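Local coordinates for acyl-CoA dehydrogenase domain protein Tcur3483 (PDB 6WY9) that binds FAD and probably acts as an oxidoreductase of the acyl-CoA dehydrogenase family, working on CH-CH groups of its donors, at residues A[31-36]-A[272-277]; A[95-100]-A[105-110]; A[264-269]-A[310-315]; A[302-307]-A[337-342]; A[356-361]-A[373-378]. One frame throughout, in Å; residues are numbered along the deposited sequence.

Contact 1: residues A[31-36]-A[272-277]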
# COMPACT_ATOMS: atom_id res chain seq x y z
N GLU A 31 36.23 -16.69 1.83
CA GLU A 31 37.05 -17.40 2.81
C GLU A 31 36.72 -16.92 4.22
O GLU A 31 36.71 -17.70 5.18
CB GLU A 31 38.55 -17.22 2.55
CG GLU A 31 39.12 -17.88 1.30
CD GLU A 31 39.08 -19.41 1.38
OE1 GLU A 31 38.84 -19.94 2.50
OE2 GLU A 31 39.29 -20.05 0.34
N LEU A 32 36.51 -15.61 4.37
CA LEU A 32 36.11 -15.09 5.67
C LEU A 32 34.81 -15.72 6.13
O LEU A 32 34.66 -16.16 7.28
CB LEU A 32 35.97 -13.57 5.60
CG LEU A 32 35.44 -12.90 6.86
CD1 LEU A 32 36.41 -13.15 8.02
CD2 LEU A 32 35.34 -11.42 6.54
N ARG A 33 33.85 -15.81 5.21
CA ARG A 33 32.58 -16.45 5.50
C ARG A 33 32.81 -17.87 6.02
O ARG A 33 32.23 -18.27 7.04
CB ARG A 33 31.70 -16.44 4.24
CG ARG A 33 30.23 -16.23 4.49
CD ARG A 33 29.34 -16.08 3.23
NE ARG A 33 29.17 -14.67 2.88
CZ ARG A 33 28.41 -13.80 3.56
NH1 ARG A 33 27.74 -14.18 4.65
NH2 ARG A 33 28.31 -12.54 3.15
N ALA A 34 33.65 -18.66 5.34
CA ALA A 34 33.81 -20.07 5.68
C ALA A 34 34.54 -20.26 7.02
O ALA A 34 34.24 -21.19 7.78
CB ALA A 34 34.56 -20.81 4.56
N GLU A 35 35.53 -19.39 7.28
CA GLU A 35 36.20 -19.35 8.57
C GLU A 35 35.21 -19.06 9.69
O GLU A 35 35.25 -19.71 10.75
CB GLU A 35 37.30 -18.28 8.55
CG GLU A 35 37.87 -17.99 9.92
CD GLU A 35 38.96 -16.92 9.92
OE1 GLU A 35 39.60 -16.72 10.96
OE2 GLU A 35 39.19 -16.27 8.88
N LEU A 36 34.34 -18.07 9.51
CA LEU A 36 33.45 -17.70 10.62
C LEU A 36 32.43 -18.79 10.91
O LEU A 36 32.02 -18.94 12.07
CB LEU A 36 32.76 -16.35 10.35
CG LEU A 36 33.65 -15.09 10.48
CD1 LEU A 36 33.03 -13.89 9.75
CD2 LEU A 36 33.93 -14.74 11.96
N MET A 272 17.07 -10.90 7.19
CA MET A 272 15.84 -11.16 6.43
C MET A 272 16.11 -11.64 5.01
O MET A 272 15.31 -12.39 4.42
CB MET A 272 14.96 -9.90 6.39
CG MET A 272 14.47 -9.46 7.77
SD MET A 272 13.64 -10.79 8.65
CE MET A 272 12.41 -11.40 7.46
N ILE A 273 17.21 -11.19 4.41
CA ILE A 273 17.58 -11.71 3.09
C ILE A 273 17.87 -13.20 3.17
O ILE A 273 17.39 -14.00 2.35
CB ILE A 273 18.78 -10.92 2.53
CG1 ILE A 273 18.35 -9.50 2.14
CG2 ILE A 273 19.40 -11.64 1.31
CD1 ILE A 273 19.52 -8.56 1.76
N ARG A 274 18.64 -13.61 4.19
CA ARG A 274 18.93 -15.04 4.37
C ARG A 274 17.65 -15.86 4.58
O ARG A 274 17.52 -16.98 4.05
CB ARG A 274 19.88 -15.24 5.56
CG ARG A 274 21.27 -14.64 5.39
CD ARG A 274 21.91 -15.06 4.07
NE ARG A 274 23.37 -14.96 4.07
CZ ARG A 274 24.20 -15.93 4.49
NH1 ARG A 274 23.72 -17.07 4.96
NH2 ARG A 274 25.51 -15.74 4.43
N LEU A 275 16.74 -15.36 5.41
CA LEU A 275 15.49 -16.07 5.65
C LEU A 275 14.64 -16.15 4.38
O LEU A 275 14.02 -17.18 4.13
CB LEU A 275 14.73 -15.37 6.78
CG LEU A 275 15.37 -15.71 8.14
CD1 LEU A 275 14.85 -14.82 9.31
CD2 LEU A 275 15.23 -17.23 8.50
N TRP A 276 14.59 -15.07 3.58
CA TRP A 276 13.94 -15.12 2.28
C TRP A 276 14.51 -16.25 1.42
O TRP A 276 13.77 -17.06 0.86
CB TRP A 276 14.08 -13.75 1.59
CG TRP A 276 13.45 -13.67 0.18
CD1 TRP A 276 12.24 -13.13 -0.14
CD2 TRP A 276 14.04 -14.08 -1.05
NE1 TRP A 276 12.01 -13.21 -1.50
CE2 TRP A 276 13.10 -13.79 -2.09
CE3 TRP A 276 15.26 -14.68 -1.39
CZ2 TRP A 276 13.35 -14.08 -3.43
CZ3 TRP A 276 15.50 -14.98 -2.73
CH2 TRP A 276 14.53 -14.68 -3.73
N GLU A 277 15.84 -16.34 1.33
CA GLU A 277 16.46 -17.43 0.60
C GLU A 277 16.05 -18.79 1.15
O GLU A 277 15.84 -19.74 0.37
CB GLU A 277 17.98 -17.33 0.65
CG GLU A 277 18.54 -16.16 -0.08
CD GLU A 277 20.05 -16.14 0.07
OE1 GLU A 277 20.56 -16.25 1.22
OE2 GLU A 277 20.72 -16.08 -0.96
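Arg33 and Arg274 reach toward each other across the seam between the N-terminal helical domain and the C-terminal helical bundle of the acyl-CoA dehydrogenase fold. Helix 26-41 supplies the first and helix 263-286 the second. The backbones stay far apart: the CA atoms of Arg33 and Arg274 are 13.8 Å from each other. Between these two segments, only the arginine side chains meet, coming from opposite directions. Arg33 bends at its third torsion (chi3 -94°), which turns the guanidinium off the line of its chain. Arg274 bends earlier, at its second torsion (chi2 -51°), and then runs out to its guanidinium. The two planes stand 53° apart, and this is no stack. NH1 of Arg33 arrives at the edge of the Arg274 group, near its plane. Relative to the Arg33 guanidinium, Arg274 NH2 comes in obliquely. Arg33 NH1 to Arg274 NH2 is modelled at 2.7 Å, unusually short for two donors that are not hydrogen-bonded, and the exact value is doubtful. The shared acids of helix 90-103 probably allow this approach by offsetting the charge of the two arginines. Glu99 OE2 makes a salt bridge to Arg33 NH1 and a long, weak ion pair to Arg274 NH2. Asp98 OD1 takes both nitrogens, with salt bridges to Arg33 NH1 and to Arg274 NH2.

Contact 2: residues A[95-100]-A[105-110]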
# COMPACT_ATOMS: atom_id res chain seq x y z
N VAL A 95 30.16 -9.19 6.44
CA VAL A 95 30.23 -10.65 6.48
C VAL A 95 30.21 -11.12 7.92
O VAL A 95 29.46 -12.03 8.28
CB VAL A 95 31.47 -11.17 5.73
CG1 VAL A 95 31.48 -12.70 5.76
CG2 VAL A 95 31.53 -10.68 4.28
N LEU A 96 31.00 -10.47 8.78
CA LEU A 96 31.01 -10.82 10.21
C LEU A 96 29.61 -10.70 10.82
O LEU A 96 29.09 -11.66 11.41
CB LEU A 96 32.02 -9.94 10.93
CG LEU A 96 32.02 -10.05 12.47
CD1 LEU A 96 32.17 -11.48 12.93
CD2 LEU A 96 33.15 -9.19 13.06
N PHE A 97 28.95 -9.55 10.67
CA PHE A 97 27.60 -9.40 11.23
C PHE A 97 26.62 -10.42 10.65
O PHE A 97 25.76 -10.95 11.37
CB PHE A 97 27.08 -7.98 11.00
CG PHE A 97 27.94 -6.91 11.62
CD1 PHE A 97 28.71 -7.19 12.73
CD2 PHE A 97 27.98 -5.63 11.08
CE1 PHE A 97 29.53 -6.19 13.31
CE2 PHE A 97 28.79 -4.64 11.65
CZ PHE A 97 29.56 -4.93 12.77
N ASP A 98 26.73 -10.70 9.35
CA ASP A 98 25.78 -11.66 8.78
C ASP A 98 26.00 -13.05 9.36
O ASP A 98 25.04 -13.77 9.66
CB ASP A 98 25.87 -11.67 7.26
CG ASP A 98 24.73 -12.47 6.63
OD1 ASP A 98 25.01 -13.55 6.07
OD2 ASP A 98 23.54 -12.05 6.73
N GLU A 99 27.25 -13.40 9.61
CA GLU A 99 27.53 -14.76 10.06
C GLU A 99 27.19 -14.95 11.53
O GLU A 99 26.72 -16.02 11.91
CB GLU A 99 29.00 -15.12 9.76
CG GLU A 99 29.25 -15.38 8.25
CD GLU A 99 28.50 -16.60 7.72
OE1 GLU A 99 28.45 -17.63 8.43
OE2 GLU A 99 27.93 -16.54 6.61
N VAL A 100 27.36 -13.91 12.37
CA VAL A 100 26.96 -14.03 13.77
C VAL A 100 25.45 -14.24 13.88
O VAL A 100 24.97 -15.11 14.62
CB VAL A 100 27.43 -12.81 14.60
CG1 VAL A 100 28.91 -12.59 14.43
CG2 VAL A 100 26.67 -11.53 14.26
N LEU A 105 23.99 -16.27 17.20
CA LEU A 105 24.64 -15.75 18.38
C LEU A 105 24.36 -14.26 18.53
O LEU A 105 24.12 -13.56 17.54
CB LEU A 105 26.15 -15.98 18.31
CG LEU A 105 26.58 -17.45 18.23
CD1 LEU A 105 28.10 -17.61 18.23
CD2 LEU A 105 25.94 -18.29 19.34
N PRO A 106 24.31 -13.77 19.76
CA PRO A 106 24.18 -12.33 19.96
C PRO A 106 25.54 -11.68 19.87
O PRO A 106 26.55 -12.26 20.28
CB PRO A 106 23.61 -12.24 21.38
CG PRO A 106 24.21 -13.42 22.06
CD PRO A 106 24.23 -14.53 21.02
N PHE A 107 25.58 -10.48 19.30
CA PHE A 107 26.79 -9.69 19.14
C PHE A 107 26.61 -8.36 19.86
O PHE A 107 25.51 -7.80 19.83
CB PHE A 107 27.07 -9.45 17.66
CG PHE A 107 28.40 -8.81 17.39
CD1 PHE A 107 28.53 -7.43 17.44
CD2 PHE A 107 29.49 -9.57 17.01
CE1 PHE A 107 29.74 -6.83 17.17
CE2 PHE A 107 30.70 -8.97 16.74
CZ PHE A 107 30.83 -7.60 16.82
N PRO A 108 27.63 -7.84 20.55
CA PRO A 108 27.43 -6.59 21.31
C PRO A 108 27.47 -5.36 20.41
O PRO A 108 28.38 -4.51 20.52
CB PRO A 108 28.58 -6.63 22.31
CG PRO A 108 29.67 -7.33 21.56
CD PRO A 108 29.00 -8.38 20.73
N PHE A 109 26.50 -5.26 19.49
CA PHE A 109 26.47 -4.17 18.52
C PHE A 109 26.54 -2.82 19.23
O PHE A 109 27.39 -1.97 18.95
CB PHE A 109 25.19 -4.22 17.67
CG PHE A 109 25.15 -5.31 16.62
CD1 PHE A 109 25.75 -5.14 15.39
CD2 PHE A 109 24.44 -6.49 16.85
CE1 PHE A 109 25.68 -6.15 14.42
CE2 PHE A 109 24.36 -7.48 15.89
CZ PHE A 109 24.98 -7.32 14.68
N VAL A 110 25.59 -2.60 20.14
CA VAL A 110 25.49 -1.30 20.80
C VAL A 110 26.81 -0.91 21.45
O VAL A 110 27.24 0.24 21.37
CB VAL A 110 24.33 -1.29 21.81
CG1 VAL A 110 24.38 -0.07 22.66
CG2 VAL A 110 23.01 -1.32 21.09
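The backbone N of Leu105 donates to the carbonyl O of Val100 (3.0 Å, 147° at the hydrogen), bringing the chain after helix 90-103 back against it. Three phenylalanines then form an aromatic cluster in the N-terminal helical domain of the acyl-CoA dehydrogenase fold. Phe97 and Phe107 make a T-shaped pair, the edge of Phe97 toward the face of Phe107, with ring centroids 5.5 Å apart. Phe107 CG lies anti to its backbone N (chi1 -172°), which carries the ring toward the helix. Val100 packs against its root, CG2 to Phe107 CB at 4.0 Å. Phe109 is modelled in two conformers; in the one described, its CE1 sits over one face of Phe97, 3.6 Å from Phe97 CD1. The Phe109 side chain is about 11 Å from the bound flavin. Pro108 centres an inverse gamma turn and is the N-cap of helix 109-122. Phe40 of helix 26-41 covers Val100 and Leu105, and Phe62 of helix 62-71 backs Pro106 and Pro108.

Contact 3: residues A[264-269]-A[310-315]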
# COMPACT_ATOMS: atom_id res chain seq x y z
N GLY A 264 23.60 -1.66 12.69
CA GLY A 264 22.87 -2.82 13.17
C GLY A 264 21.64 -3.12 12.33
O GLY A 264 21.39 -4.28 11.98
N LEU A 265 20.84 -2.09 11.98
CA LEU A 265 19.65 -2.34 11.19
C LEU A 265 20.01 -2.84 9.78
O LEU A 265 19.28 -3.64 9.21
CB LEU A 265 18.75 -1.09 11.17
CG LEU A 265 18.48 -0.48 12.57
CD1 LEU A 265 17.35 0.51 12.55
CD2 LEU A 265 18.15 -1.53 13.58
N ALA A 266 21.15 -2.41 9.25
CA ALA A 266 21.67 -3.02 8.03
C ALA A 266 21.89 -4.52 8.19
O ALA A 266 21.49 -5.32 7.33
CB ALA A 266 22.96 -2.34 7.63
N ALA A 267 22.61 -4.93 9.24
CA ALA A 267 22.79 -6.36 9.47
C ALA A 267 21.45 -7.07 9.67
O ALA A 267 21.32 -8.25 9.29
CB ALA A 267 23.70 -6.61 10.68
N LEU A 268 20.46 -6.39 10.29
CA LEU A 268 19.13 -6.99 10.45
C LEU A 268 18.52 -7.32 9.10
O LEU A 268 17.92 -8.39 8.92
CB LEU A 268 18.17 -6.07 11.19
CG LEU A 268 18.59 -5.56 12.57
CD1 LEU A 268 17.46 -4.78 13.26
CD2 LEU A 268 19.12 -6.69 13.45
N GLY A 269 18.59 -6.37 8.17
CA GLY A 269 18.16 -6.65 6.81
C GLY A 269 18.90 -7.82 6.21
O GLY A 269 18.31 -8.64 5.50
N LEU A 310 20.89 -2.26 -1.03
CA LEU A 310 21.71 -1.29 -1.73
C LEU A 310 21.70 0.06 -1.02
O LEU A 310 22.75 0.71 -0.89
CB LEU A 310 21.23 -1.16 -3.18
CG LEU A 310 21.54 -2.34 -4.09
CD1 LEU A 310 20.78 -2.19 -5.39
CD2 LEU A 310 23.00 -2.43 -4.36
N LEU A 311 20.54 0.47 -0.53
CA LEU A 311 20.49 1.71 0.25
C LEU A 311 21.32 1.57 1.53
O LEU A 311 22.09 2.47 1.87
CB LEU A 311 19.04 2.05 0.55
CG LEU A 311 18.20 2.50 -0.64
CD1 LEU A 311 16.76 2.64 -0.15
CD2 LEU A 311 18.74 3.84 -1.19
N ASN A 312 21.20 0.42 2.23
CA ASN A 312 22.00 0.18 3.44
C ASN A 312 23.49 0.29 3.15
O ASN A 312 24.25 0.90 3.93
CB ASN A 312 21.67 -1.20 4.02
CG ASN A 312 20.34 -1.21 4.67
OD1 ASN A 312 19.75 -0.14 4.82
ND2 ASN A 312 19.83 -2.39 5.05
N TRP A 313 23.92 -0.28 2.03
CA TRP A 313 25.33 -0.24 1.69
C TRP A 313 25.81 1.19 1.48
O TRP A 313 26.81 1.62 2.08
CB TRP A 313 25.58 -1.10 0.45
CG TRP A 313 27.01 -1.16 0.09
CD1 TRP A 313 27.60 -0.66 -1.03
CD2 TRP A 313 28.06 -1.74 0.87
NE1 TRP A 313 28.96 -0.90 -1.00
CE2 TRP A 313 29.26 -1.56 0.16
CE3 TRP A 313 28.10 -2.40 2.10
CZ2 TRP A 313 30.49 -2.02 0.63
CZ3 TRP A 313 29.32 -2.86 2.57
CH2 TRP A 313 30.49 -2.66 1.84
N LYS A 314 25.12 1.95 0.63
CA LYS A 314 25.46 3.37 0.47
C LYS A 314 25.50 4.09 1.81
O LYS A 314 26.44 4.83 2.11
CB LYS A 314 24.46 4.04 -0.46
CG LYS A 314 24.42 3.58 -1.89
CD LYS A 314 23.38 4.45 -2.62
CE LYS A 314 23.72 5.97 -2.57
NZ LYS A 314 22.46 6.82 -2.76
N MET A 315 24.48 3.88 2.65
CA MET A 315 24.43 4.65 3.90
C MET A 315 25.52 4.23 4.90
O MET A 315 26.07 5.08 5.61
CB MET A 315 23.04 4.55 4.49
CG MET A 315 22.00 5.14 3.51
SD MET A 315 22.52 6.63 2.53
CE MET A 315 21.37 6.51 1.13
O HOH W 1 21.23 -4.97 4.60
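Ala266 and Asn312 mark a close approach of two helices in the C-terminal helical bundle of the acyl-CoA dehydrogenase fold, 263-286 and 292-321. The CA atoms of Ala266 and Asn312 are 5.6 Å apart. The methyl of Ala266 meets the beta carbon of Asn312, CB to CB at 4.0 Å. The amide then lies alongside the alanine backbone, with Asn312 ND2 3.6 Å from Ala266 CA. It gets there because CG of Asn312 is anti to its own carbonyl carbon, beside the backbone N (chi1 -73°). Gly269, one turn further on, has no side chain to press on ND2. Tyr94 of helix 90-103 packs on Ala266, and Thr332 of helix 326-350 touches Asn312. Leu310, Leu311 and Lys314 instead pack on a neighbouring subunit. The polar link between the segments is made through a water. It accepts from Asn312 ND2 at 3.0 Å and donates to Ala266 O at 2.8 Å. As modelled, the water passes the amide's N-H on to a backbone carbonyl of the other helix, which probably helps to hold the amide's rotation.

Contact 4: residues A[302-307]-A[337-342]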
# COMPACT_ATOMS: atom_id res chain seq x y z
N TYR A 302 11.76 -9.83 -3.08
CA TYR A 302 13.09 -9.73 -3.65
C TYR A 302 13.41 -8.28 -4.07
O TYR A 302 14.51 -7.74 -3.83
CB TYR A 302 13.20 -10.67 -4.87
CG TYR A 302 14.53 -10.68 -5.59
CD1 TYR A 302 15.55 -11.54 -5.19
CD2 TYR A 302 14.78 -9.86 -6.71
CE1 TYR A 302 16.78 -11.60 -5.91
CE2 TYR A 302 16.00 -9.91 -7.39
CZ TYR A 302 17.01 -10.76 -6.99
OH TYR A 302 18.23 -10.81 -7.69
N ALA A 303 12.48 -7.65 -4.79
CA ALA A 303 12.75 -6.31 -5.32
C ALA A 303 12.91 -5.30 -4.19
O ALA A 303 13.76 -4.40 -4.27
CB ALA A 303 11.63 -5.86 -6.25
N LYS A 304 12.10 -5.44 -3.13
CA LYS A 304 12.16 -4.50 -2.01
C LYS A 304 13.40 -4.73 -1.15
O LYS A 304 13.98 -3.77 -0.63
CB LYS A 304 10.89 -4.59 -1.17
CG LYS A 304 9.64 -3.94 -1.88
CD LYS A 304 8.49 -3.80 -0.90
CE LYS A 304 8.80 -2.72 0.14
NZ LYS A 304 7.56 -2.53 0.94
N LEU A 305 13.80 -6.01 -0.99
CA LEU A 305 15.06 -6.37 -0.34
C LEU A 305 16.25 -5.91 -1.14
O LEU A 305 17.28 -5.58 -0.54
CB LEU A 305 15.18 -7.89 -0.10
CG LEU A 305 14.28 -8.39 1.05
CD1 LEU A 305 14.18 -9.95 0.99
CD2 LEU A 305 14.77 -7.92 2.46
N GLU A 306 16.18 -5.95 -2.48
CA GLU A 306 17.30 -5.44 -3.25
C GLU A 306 17.50 -3.94 -2.99
O GLU A 306 18.62 -3.50 -2.75
CB GLU A 306 17.14 -5.69 -4.75
CG GLU A 306 18.27 -5.02 -5.48
CD GLU A 306 18.21 -5.18 -6.99
OE1 GLU A 306 17.94 -6.31 -7.46
OE2 GLU A 306 18.45 -4.17 -7.70
N ALA A 307 16.43 -3.15 -3.05
CA ALA A 307 16.57 -1.72 -2.78
C ALA A 307 17.12 -1.48 -1.37
O ALA A 307 18.03 -0.67 -1.18
CB ALA A 307 15.22 -1.00 -2.95
N THR A 337 13.30 -0.62 7.88
CA THR A 337 12.49 -1.23 8.94
C THR A 337 11.05 -1.55 8.47
O THR A 337 10.48 -2.59 8.86
CB THR A 337 12.47 -0.34 10.21
OG1 THR A 337 11.93 0.96 9.90
CG2 THR A 337 13.90 -0.17 10.75
N GLU A 338 10.45 -0.73 7.61
CA GLU A 338 9.13 -1.12 7.10
C GLU A 338 9.24 -2.30 6.13
O GLU A 338 8.34 -3.16 6.09
CB GLU A 338 8.42 0.09 6.45
CG GLU A 338 8.11 1.14 7.59
CD GLU A 338 7.67 2.48 7.08
OE1 GLU A 338 7.58 2.67 5.84
OE2 GLU A 338 7.51 3.38 7.92
N THR A 339 10.33 -2.37 5.37
CA THR A 339 10.55 -3.52 4.52
C THR A 339 10.75 -4.81 5.33
O THR A 339 10.25 -5.86 4.94
CB THR A 339 11.75 -3.27 3.59
OG1 THR A 339 11.43 -2.17 2.72
CG2 THR A 339 12.07 -4.50 2.72
N HIS A 340 11.45 -4.75 6.48
CA HIS A 340 11.56 -5.97 7.29
C HIS A 340 10.18 -6.51 7.67
O HIS A 340 9.95 -7.73 7.63
CB HIS A 340 12.37 -5.75 8.57
CG HIS A 340 13.74 -5.21 8.33
ND1 HIS A 340 14.53 -4.72 9.34
CD2 HIS A 340 14.45 -5.06 7.19
CE1 HIS A 340 15.67 -4.28 8.84
NE2 HIS A 340 15.65 -4.46 7.52
N ILE A 341 9.26 -5.62 8.05
CA ILE A 341 7.90 -6.05 8.41
C ILE A 341 7.15 -6.59 7.19
O ILE A 341 6.42 -7.59 7.28
CB ILE A 341 7.12 -4.89 9.06
CG1 ILE A 341 7.63 -4.57 10.46
CG2 ILE A 341 5.61 -5.25 9.21
CD1 ILE A 341 7.06 -3.20 10.93
N ASP A 342 7.23 -5.89 6.05
CA ASP A 342 6.60 -6.40 4.82
C ASP A 342 7.10 -7.82 4.49
O ASP A 342 6.31 -8.74 4.23
CB ASP A 342 6.93 -5.42 3.68
CG ASP A 342 6.27 -5.77 2.36
OD1 ASP A 342 5.45 -6.72 2.25
OD2 ASP A 342 6.62 -5.06 1.39
O HOH W 2 8.80 -1.01 2.84
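Lys304 NZ meets the carboxylate of Asp342 at OD2, on the anti side and 17° out of the carboxylate plane, in a salt bridge of 2.7 Å. At the other oxygen, OD1, Arg300 NH2 makes a second salt bridge. The His340 ring, with CA of Thr337 over one face, is turned to helix 263-286. The Lys304-Asp342 bridge spans two antiparallel helices of the C-terminal helical bundle, 292-321 and 326-350, whose segment axes come within 10.2 Å at 156°. The lysine chain bends at its third torsion (chi3 70°), and CE then passes 3.7 Å from Thr339 OG1. A water ties the amine to this hydroxyl: it accepts from Lys304 NZ at 2.7 Å and donates to Thr339 OG1 at 2.9 Å. The hydroxyl is also hydrogen-bonded to Tyr335 O within its own helix. A methionine in place of Lys304 would probably take the lysine's charge from Asp342 OD2 and the donor from the water, leaving Arg300 to hold the carboxylate from this helix. Thr339 turns its methyl inward, anti to its backbone N. There CG2 of Thr339 lies 4.1 Å from CB of Lys304 and 4.4 Å from CD2 of Leu305.

Contact 5: residues A[356-361]-A[373-378]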
# COMPACT_ATOMS: atom_id res chain seq x y z
N ARG A 356 2.32 -20.16 11.60
CA ARG A 356 1.83 -19.75 12.90
C ARG A 356 2.45 -20.53 14.05
O ARG A 356 2.03 -20.35 15.20
CB ARG A 356 0.30 -19.88 12.95
CG ARG A 356 -0.20 -21.34 13.16
CD ARG A 356 -1.74 -21.36 13.01
NE ARG A 356 -2.06 -21.08 11.61
CZ ARG A 356 -3.08 -21.63 10.95
NH1 ARG A 356 -3.92 -22.47 11.58
NH2 ARG A 356 -3.26 -21.35 9.65
N ILE A 357 3.43 -21.37 13.79
CA ILE A 357 3.96 -22.23 14.85
C ILE A 357 5.18 -21.56 15.46
O ILE A 357 6.09 -21.14 14.74
CB ILE A 357 4.29 -23.64 14.31
CG1 ILE A 357 3.03 -24.27 13.66
CG2 ILE A 357 4.87 -24.51 15.43
CD1 ILE A 357 3.23 -25.77 13.22
N ARG A 358 5.16 -21.39 16.79
CA ARG A 358 6.24 -20.75 17.53
C ARG A 358 7.51 -21.62 17.55
O ARG A 358 7.44 -22.85 17.40
CB ARG A 358 5.78 -20.46 18.98
CG ARG A 358 4.80 -19.23 19.10
CD ARG A 358 4.14 -19.09 20.48
NE ARG A 358 3.33 -17.88 20.46
CZ ARG A 358 3.73 -16.70 20.94
NH1 ARG A 358 4.91 -16.61 21.57
NH2 ARG A 358 2.93 -15.63 20.85
N PRO A 359 8.68 -21.00 17.73
CA PRO A 359 9.93 -21.76 17.91
C PRO A 359 9.75 -22.82 18.97
O PRO A 359 9.09 -22.60 19.99
CB PRO A 359 10.94 -20.69 18.37
CG PRO A 359 10.34 -19.36 17.81
CD PRO A 359 8.85 -19.54 17.97
N GLU A 360 10.36 -23.98 18.76
CA GLU A 360 10.34 -25.04 19.78
C GLU A 360 8.99 -25.76 19.86
O GLU A 360 8.81 -26.59 20.77
CB GLU A 360 10.67 -24.54 21.20
CG GLU A 360 11.66 -23.37 21.29
CD GLU A 360 13.10 -23.82 21.32
OE1 GLU A 360 13.43 -24.76 20.57
OE2 GLU A 360 13.90 -23.25 22.11
N SER A 361 8.03 -25.41 19.04
CA SER A 361 6.87 -26.28 18.98
C SER A 361 6.96 -27.15 17.74
O SER A 361 7.54 -26.74 16.72
CB SER A 361 5.55 -25.50 18.95
OG SER A 361 5.13 -25.09 20.24
N LEU A 373 10.39 -13.45 14.56
CA LEU A 373 10.83 -12.15 14.05
C LEU A 373 9.65 -11.26 13.70
O LEU A 373 9.76 -10.04 13.83
CB LEU A 373 11.74 -12.32 12.81
CG LEU A 373 13.19 -12.74 13.16
CD1 LEU A 373 13.96 -13.20 11.92
CD2 LEU A 373 13.95 -11.60 13.88
N SER A 374 8.54 -11.83 13.23
CA SER A 374 7.32 -11.04 13.04
C SER A 374 6.88 -10.36 14.33
O SER A 374 6.29 -9.28 14.28
CB SER A 374 6.17 -11.93 12.56
OG SER A 374 6.42 -12.42 11.27
N ARG A 375 7.08 -11.01 15.47
CA ARG A 375 6.67 -10.39 16.73
C ARG A 375 7.68 -9.38 17.23
O ARG A 375 7.40 -8.68 18.21
CB ARG A 375 6.43 -11.46 17.81
CG ARG A 375 5.35 -12.47 17.44
CD ARG A 375 5.18 -13.47 18.57
NE ARG A 375 5.97 -14.68 18.39
CZ ARG A 375 6.94 -15.09 19.21
NH1 ARG A 375 7.32 -14.34 20.27
NH2 ARG A 375 7.56 -16.24 18.93
N GLN A 376 8.86 -9.29 16.58
CA GLN A 376 9.88 -8.32 16.97
C GLN A 376 10.03 -7.18 15.97
O GLN A 376 10.33 -6.05 16.38
CB GLN A 376 11.25 -9.01 17.14
CG GLN A 376 11.25 -10.21 18.01
CD GLN A 376 12.62 -10.87 18.07
OE1 GLN A 376 13.52 -10.51 17.32
NE2 GLN A 376 12.78 -11.84 18.97
N GLY A 377 9.83 -7.45 14.66
CA GLY A 377 9.99 -6.41 13.64
C GLY A 377 9.17 -5.16 13.92
O GLY A 377 9.55 -4.05 13.53
N ILE A 378 8.03 -5.32 14.59
CA ILE A 378 7.18 -4.21 14.97
C ILE A 378 7.92 -3.18 15.84
O ILE A 378 7.54 -2.00 15.86
CB ILE A 378 5.91 -4.77 15.68
CG1 ILE A 378 6.31 -5.77 16.79
CG2 ILE A 378 4.97 -5.42 14.64
CD1 ILE A 378 5.13 -6.40 17.54
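Arg375 meets Arg358 and Pro359 from the middle of its segment. Leu373 comes first, packing on Met272 and Leu275 of helix 263-286. Its carbonyl O accepts from both Gln376 N and Gly377 N. Ser374 follows, its OG hydrogen-bonded to Ile370 O and to a basic side chain of a neighbouring subunit. Arg375 then reaches out to the loop, bent at its third torsion (chi3 -94°), which lays its guanidinium flat on that of Arg358. The centres are 4.0 Å apart and the planes 27° from parallel. NH1 of Arg358 sits over the middle of the other group, 3.5 Å from Arg375 CZ. Pro359 comes to the edge instead, its CD 3.7 Å from Arg375 NH2. Both segments belong to the C-terminal domain of the acyl-CoA dehydrogenase fold. The loop makes a type II beta turn from Arg358 to Ser361, with Pro359 in its second position. Acceptors round the rims probably make the like-charged stack tolerable: Glu371 OE1 makes a salt bridge to Arg375 NH2, Val223 O takes Arg375 NH1, and backbone of a neighbouring subunit takes NE and NH2 of Arg358. A leucine in place of Arg375 would probably leave Glu371 without this charged mate and Arg358 without the flat surface it rests on. Next in the chain, Gln376 NE2 bonds to Gly224 O. Ile341 of helix 326-350 then touches Gly377 O.

Contact 1 starts nearest the N terminus and closes the longest loop, joining the N-terminal helical domain to the C-terminal bundle with all the beta strands between. Contact 2 closes a short turn within that loop. It touches contact 1 through Asp98 and Glu99, and contact 3 where Phe97 meets Ala267. Contact 3 crosses contact 1, since 264-269 comes just before 272-277 on one helix and 310-315 lies beyond it. Contact 4 crosses contact 3 along helix 292-321, and His340 packs on Gly269. Contact 5 follows in series and closes the loop before helix 369-380. Leu373 ties it to contact 1, and Ile341 of contact 4 reaches Gly377 and Ile378.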